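Local coordinates for topoisomerase I-like protein (Leishmania donovani, PDB 2B9S) that probably relaxes supercoiled DNA as part of a heterodimeric type IB topoisomerase, which nicks and reseals one strand of the duplex, at residues Tyr71-Ser84 / Leu162-Leu175. Residues are numbered along the deposited sequence; the frame is centred on the assembly and turned at random.
With nucleotides of chain C; nucleotides of chain B.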
# COMPACT_ATOMS: atom_id res chain seq x y z
N TYR D 71 19.20 -7.91 3.50
CA TYR D 71 18.45 -8.86 4.33
C TYR D 71 19.29 -10.04 4.82
O TYR D 71 19.16 -10.47 5.98
CB TYR D 71 17.26 -9.42 3.54
CG TYR D 71 16.00 -8.61 3.54
CD1 TYR D 71 15.39 -8.20 4.73
CD2 TYR D 71 15.36 -8.29 2.33
CE1 TYR D 71 14.18 -7.46 4.74
CE2 TYR D 71 14.15 -7.55 2.32
CZ TYR D 71 13.57 -7.15 3.53
OH TYR D 71 12.38 -6.42 3.52
N TYR D 72 20.11 -10.57 3.93
CA TYR D 72 20.93 -11.78 4.16
C TYR D 72 21.85 -11.67 5.37
O TYR D 72 22.17 -12.69 5.99
CB TYR D 72 21.77 -12.05 2.92
CG TYR D 72 22.42 -13.42 2.82
CD1 TYR D 72 23.76 -13.62 3.21
CD2 TYR D 72 21.72 -14.49 2.26
CE1 TYR D 72 24.37 -14.88 3.07
CE2 TYR D 72 22.31 -15.73 2.11
CZ TYR D 72 23.63 -15.93 2.51
OH TYR D 72 24.18 -17.19 2.34
N ARG D 73 22.27 -10.44 5.67
CA ARG D 73 23.18 -10.14 6.76
C ARG D 73 22.47 -9.60 8.01
O ARG D 73 23.12 -9.28 8.99
CB ARG D 73 24.26 -9.16 6.28
N MET D 74 21.14 -9.50 7.98
CA MET D 74 20.37 -9.07 9.15
C MET D 74 20.08 -10.24 10.07
O MET D 74 19.58 -11.26 9.62
CB MET D 74 19.07 -8.41 8.72
CG MET D 74 19.26 -7.12 7.95
SD MET D 74 17.69 -6.35 7.54
CE MET D 74 18.25 -5.21 6.28
N GLU D 75 20.35 -10.11 11.36
CA GLU D 75 20.11 -11.23 12.27
C GLU D 75 18.66 -11.71 12.37
O GLU D 75 18.43 -12.91 12.51
CB GLU D 75 20.66 -10.98 13.68
CG GLU D 75 22.01 -11.66 13.92
CD GLU D 75 22.06 -13.16 13.49
OE1 GLU D 75 21.10 -13.94 13.80
OE2 GLU D 75 23.07 -13.54 12.83
N VAL D 76 17.70 -10.79 12.32
CA VAL D 76 16.30 -11.15 12.48
C VAL D 76 15.85 -11.96 11.27
O VAL D 76 15.14 -12.95 11.41
CB VAL D 76 15.40 -9.91 12.70
CG1 VAL D 76 13.93 -10.32 12.76
CG2 VAL D 76 15.80 -9.18 14.01
N PHE D 77 16.27 -11.51 10.09
CA PHE D 77 15.97 -12.16 8.84
C PHE D 77 16.51 -13.60 8.82
O PHE D 77 15.78 -14.53 8.50
CB PHE D 77 16.53 -11.35 7.65
CG PHE D 77 16.12 -11.91 6.31
CD1 PHE D 77 16.92 -12.87 5.64
CD2 PHE D 77 14.95 -11.50 5.71
CE1 PHE D 77 16.54 -13.40 4.41
CE2 PHE D 77 14.57 -12.03 4.46
CZ PHE D 77 15.37 -12.98 3.82
N ARG D 78 17.79 -13.74 9.20
CA ARG D 78 18.50 -15.02 9.24
C ARG D 78 17.90 -15.98 10.25
O ARG D 78 17.75 -17.18 9.97
CB ARG D 78 19.98 -14.79 9.59
CG ARG D 78 20.75 -14.02 8.57
CD ARG D 78 22.13 -13.65 9.09
NE ARG D 78 23.00 -14.82 9.24
CZ ARG D 78 23.77 -15.34 8.29
NH1 ARG D 78 23.80 -14.81 7.06
NH2 ARG D 78 24.52 -16.40 8.57
N ARG D 79 17.54 -15.45 11.40
CA ARG D 79 16.89 -16.22 12.44
C ARG D 79 15.52 -16.73 12.00
O ARG D 79 15.19 -17.89 12.20
CB ARG D 79 16.81 -15.41 13.75
CG ARG D 79 15.58 -15.74 14.61
CD ARG D 79 15.74 -15.46 16.10
NE ARG D 79 16.55 -14.28 16.38
CZ ARG D 79 16.10 -13.03 16.38
NH1 ARG D 79 14.82 -12.76 16.11
NH2 ARG D 79 16.94 -12.03 16.65
N ASN D 80 14.73 -15.87 11.39
CA ASN D 80 13.38 -16.28 10.99
C ASN D 80 13.38 -17.29 9.85
O ASN D 80 12.60 -18.23 9.86
CB ASN D 80 12.54 -15.07 10.63
CG ASN D 80 12.07 -14.32 11.85
OD1 ASN D 80 11.76 -14.92 12.87
ND2 ASN D 80 12.00 -12.99 11.74
N PHE D 81 14.27 -17.08 8.88
CA PHE D 81 14.52 -18.07 7.83
C PHE D 81 14.88 -19.45 8.41
O PHE D 81 14.29 -20.46 8.01
CB PHE D 81 15.61 -17.62 6.85
CG PHE D 81 16.30 -18.78 6.16
CD1 PHE D 81 15.65 -19.48 5.11
CD2 PHE D 81 17.56 -19.23 6.60
CE1 PHE D 81 16.26 -20.60 4.50
CE2 PHE D 81 18.16 -20.32 6.01
CZ PHE D 81 17.52 -21.01 4.95
N PHE D 82 15.84 -19.49 9.33
CA PHE D 82 16.38 -20.73 9.89
C PHE D 82 15.31 -21.50 10.67
O PHE D 82 15.24 -22.73 10.59
CB PHE D 82 17.64 -20.46 10.75
CG PHE D 82 18.43 -21.72 11.12
CD1 PHE D 82 19.10 -22.45 10.14
CD2 PHE D 82 18.49 -22.16 12.44
CE1 PHE D 82 19.82 -23.61 10.46
CE2 PHE D 82 19.19 -23.32 12.78
CZ PHE D 82 19.86 -24.05 11.79
N GLU D 83 14.47 -20.77 11.40
CA GLU D 83 13.35 -21.37 12.11
C GLU D 83 12.34 -21.96 11.14
O GLU D 83 11.92 -23.09 11.30
CB GLU D 83 12.67 -20.35 13.08
N SER D 84 11.98 -21.21 10.10
CA SER D 84 11.10 -21.71 9.05
C SER D 84 11.66 -22.95 8.37
O SER D 84 10.94 -23.93 8.18
CB SER D 84 10.81 -20.63 8.01
OG SER D 84 9.91 -19.65 8.51
N LEU D 162 10.67 -15.84 1.23
CA LEU D 162 11.05 -15.30 2.53
C LEU D 162 10.47 -13.90 2.69
O LEU D 162 10.71 -13.02 1.86
CB LEU D 162 12.59 -15.29 2.66
CG LEU D 162 13.25 -16.65 2.41
CD1 LEU D 162 14.81 -16.59 2.65
CD2 LEU D 162 12.51 -17.74 3.25
N PHE D 163 9.65 -13.72 3.72
CA PHE D 163 8.94 -12.46 3.99
C PHE D 163 9.81 -11.20 4.01
O PHE D 163 10.70 -11.07 4.85
CB PHE D 163 8.16 -12.55 5.31
CG PHE D 163 7.40 -11.29 5.66
CD1 PHE D 163 7.69 -10.58 6.83
CD2 PHE D 163 6.39 -10.82 4.83
CE1 PHE D 163 6.98 -9.44 7.15
CE2 PHE D 163 5.67 -9.68 5.15
CZ PHE D 163 5.97 -8.98 6.30
N ARG D 164 9.51 -10.26 3.11
CA ARG D 164 10.27 -9.02 3.01
C ARG D 164 9.61 -7.86 3.75
O ARG D 164 8.99 -6.97 3.15
CB ARG D 164 10.67 -8.70 1.56
CG ARG D 164 11.78 -9.67 1.10
CD ARG D 164 11.78 -9.98 -0.38
NE ARG D 164 12.68 -9.10 -1.10
CZ ARG D 164 13.78 -9.48 -1.74
NH1 ARG D 164 14.16 -10.75 -1.80
NH2 ARG D 164 14.50 -8.55 -2.36
N GLY D 165 9.76 -7.89 5.07
CA GLY D 165 9.24 -6.83 5.90
C GLY D 165 10.06 -5.56 5.81
O GLY D 165 11.28 -5.60 5.71
N ARG D 166 9.35 -4.44 5.82
CA ARG D 166 9.94 -3.11 5.80
C ARG D 166 10.44 -2.71 7.18
O ARG D 166 9.84 -3.05 8.20
CB ARG D 166 8.89 -2.08 5.34
CG ARG D 166 8.25 -2.34 3.98
CD ARG D 166 9.22 -2.30 2.83
NE ARG D 166 8.51 -2.47 1.55
CZ ARG D 166 8.07 -1.48 0.77
NH1 ARG D 166 8.27 -0.21 1.09
NH2 ARG D 166 7.40 -1.77 -0.34
N GLY D 167 11.52 -1.94 7.22
CA GLY D 167 12.12 -1.49 8.46
C GLY D 167 12.51 -2.61 9.42
O GLY D 167 13.04 -3.64 9.01
N LYS D 168 12.26 -2.40 10.70
CA LYS D 168 12.60 -3.37 11.71
C LYS D 168 11.42 -4.29 11.99
O LYS D 168 10.88 -4.33 13.09
CB LYS D 168 13.12 -2.67 12.98
N HIS D 169 11.01 -5.02 10.95
CA HIS D 169 9.94 -6.01 11.05
C HIS D 169 10.42 -7.28 11.75
O HIS D 169 11.37 -7.92 11.28
CB HIS D 169 9.37 -6.36 9.67
CG HIS D 169 7.93 -6.76 9.71
ND1 HIS D 169 7.47 -7.87 10.38
CD2 HIS D 169 6.83 -6.16 9.20
CE1 HIS D 169 6.16 -7.95 10.27
NE2 HIS D 169 5.74 -6.93 9.55
N PRO D 170 9.76 -7.68 12.86
CA PRO D 170 10.21 -8.86 13.63
C PRO D 170 10.05 -10.22 12.91
O PRO D 170 10.67 -11.19 13.35
CB PRO D 170 9.36 -8.81 14.92
CG PRO D 170 8.45 -7.67 14.80
CD PRO D 170 8.56 -7.06 13.44
N LEU D 171 9.26 -10.25 11.82
CA LEU D 171 9.01 -11.48 11.06
C LEU D 171 9.73 -11.49 9.70
O LEU D 171 9.49 -12.38 8.89
CB LEU D 171 7.49 -11.73 10.85
CG LEU D 171 6.46 -11.71 12.02
CD1 LEU D 171 5.06 -12.11 11.57
CD2 LEU D 171 6.89 -12.60 13.19
N MET D 172 10.61 -10.52 9.44
CA MET D 172 11.36 -10.57 8.18
C MET D 172 12.14 -11.92 8.12
O MET D 172 12.65 -12.39 9.15
CB MET D 172 12.30 -9.37 8.04
CG MET D 172 13.41 -9.32 9.09
SD MET D 172 14.72 -8.17 8.66
CE MET D 172 13.83 -6.60 8.69
N GLY D 173 12.16 -12.54 6.94
CA GLY D 173 12.83 -13.83 6.74
C GLY D 173 11.93 -15.04 6.89
O GLY D 173 12.26 -16.11 6.42
N LYS D 174 10.80 -14.88 7.58
CA LYS D 174 9.84 -15.96 7.74
C LYS D 174 9.28 -16.45 6.40
O LYS D 174 9.08 -15.65 5.46
CB LYS D 174 8.71 -15.52 8.67
CG LYS D 174 7.69 -16.62 9.02
CD LYS D 174 6.61 -15.99 9.84
CE LYS D 174 5.98 -16.98 10.78
NZ LYS D 174 4.80 -17.60 10.20
N LEU D 175 9.05 -17.76 6.29
CA LEU D 175 8.51 -18.33 5.07
C LEU D 175 7.03 -18.00 4.83
O LEU D 175 6.16 -18.27 5.68
CB LEU D 175 8.76 -19.85 4.97
CG LEU D 175 8.27 -20.66 3.75
CD1 LEU D 175 8.92 -20.23 2.46
CD2 LEU D 175 8.45 -22.18 3.95
P DA C 14 5.27 -4.83 5.82
OP1 DA C 14 6.54 -4.43 6.45
OP2 DA C 14 4.49 -5.88 6.46
O5' DA C 14 4.35 -3.56 5.55
C5' DA C 14 4.89 -2.25 5.33
C4' DA C 14 3.74 -1.26 5.47
O4' DA C 14 2.69 -1.56 4.50
C3' DA C 14 3.04 -1.34 6.81
O3' DA C 14 2.73 -0.01 7.20
C2' DA C 14 1.77 -2.16 6.52
C1' DA C 14 1.40 -1.65 5.13
N9 DA C 14 0.46 -2.49 4.34
C8 DA C 14 0.42 -3.86 4.23
N7 DA C 14 -0.55 -4.32 3.43
C5 DA C 14 -1.19 -3.16 3.01
C6 DA C 14 -2.29 -2.91 2.15
N6 DA C 14 -3.02 -3.85 1.52
N1 DA C 14 -2.67 -1.63 1.95
C2 DA C 14 -1.98 -0.64 2.53
N3 DA C 14 -0.92 -0.76 3.35
C4 DA C 14 -0.58 -2.04 3.55
P DG B 2 6.25 6.33 -0.06
OP1 DG B 2 6.90 7.34 0.79
OP2 DG B 2 5.70 6.68 -1.40
O5' DG B 2 7.22 5.07 -0.26
C5' DG B 2 7.83 4.45 0.82
C4' DG B 2 8.59 3.22 0.35
O4' DG B 2 7.71 2.32 -0.35
C3' DG B 2 9.76 3.46 -0.61
O3' DG B 2 10.72 2.49 -0.25
C2' DG B 2 9.17 3.16 -1.99
C1' DG B 2 8.20 2.05 -1.65
N9 DG B 2 7.07 2.00 -2.57
C8 DG B 2 6.34 3.08 -3.03
N7 DG B 2 5.38 2.73 -3.84
C5 DG B 2 5.49 1.34 -3.90
C6 DG B 2 4.73 0.42 -4.63
O6 DG B 2 3.77 0.66 -5.36
N1 DG B 2 5.15 -0.90 -4.43
C2 DG B 2 6.20 -1.28 -3.62
N2 DG B 2 6.45 -2.58 -3.56
N3 DG B 2 6.92 -0.43 -2.92
C4 DG B 2 6.51 0.87 -3.12
P DA C 13 3.98 -9.55 1.06
OP1 DA C 13 5.03 -10.51 0.65
OP2 DA C 13 2.75 -10.05 1.64
O5' DA C 13 4.61 -8.48 2.08
C5' DA C 13 5.72 -7.66 1.73
C4' DA C 13 5.47 -6.26 2.24
O4' DA C 13 4.59 -5.53 1.36
C3' DA C 13 4.82 -6.18 3.62
O3' DA C 13 5.61 -5.27 4.32
C2' DA C 13 3.36 -5.74 3.34
C1' DA C 13 3.56 -4.88 2.09
N9 DA C 13 2.38 -4.81 1.22
C8 DA C 13 1.76 -5.90 0.66
N7 DA C 13 0.73 -5.59 -0.07
C5 DA C 13 0.69 -4.20 -0.02
C6 DA C 13 -0.19 -3.25 -0.60
N6 DA C 13 -1.20 -3.59 -1.41
N1 DA C 13 0.00 -1.95 -0.33
C2 DA C 13 1.04 -1.59 0.47
N3 DA C 13 1.93 -2.39 1.08
C4 DA C 13 1.70 -3.69 0.79
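Asn80 reaches off the helix with its amide nitrogen and grips two carbonyls of the 162-175 loop at once: ND2 donates to Pro170 O (2.8 Å) and, with its other hydrogen, to Met172 O (2.7 Å). Both acceptors lie close to the amide plane, which fixes how the carboxamide is turned and ties down the two overlapping beta turns that run from His169 to Lys174. One turn further along, Ser84 OG accepts the backbone N-H of Leu175 almost straight on (3.0 Å, 172°).

Between Met172 and Leu175 in the loop, Gly173 lies against Phe77. Its CA sits over one face of the Phe77 ring, 3.6 Å from the centroid, a CH-pi contact, and a CA-H of Gly173 makes a C-H...O contact with Phe77 O. The opposite face of Phe77 is covered by Tyr71 CB. With Phe77 CG anti to the backbone N (chi1 -174°), the ring tip reaches Leu162 CB, while Phe81 touches the methyls of the same leucine.

Tyr71 holds the Arg164-Gly165 part of the loop. Its OH donates to Gly165 O (2.6 Å) from above the carbonyl plane, its CE2 packs obliquely on Arg164 CG (3.4 Å), and Met172 SD meets the ring edge in a Met-aromatic contact while also touching Met74 SD (3.7 Å).

Behind this framework the loop faces the DNA: the backbone N of Arg166 donates to OP1 of DA14 of chain C, and Arg166 NH1 bonds O4' of DG2 of chain B. The edge of Phe163 (CE1) points onto the face of His169, and both rings border the DA14 phosphate.

The loop thus joins strands 161-162 and 175-176 and lies along helix 75-89 from Val76 to Ser84 and on the 3-10 segment before it, with helix 54-64 packing against Leu162 and Leu175 through Met62.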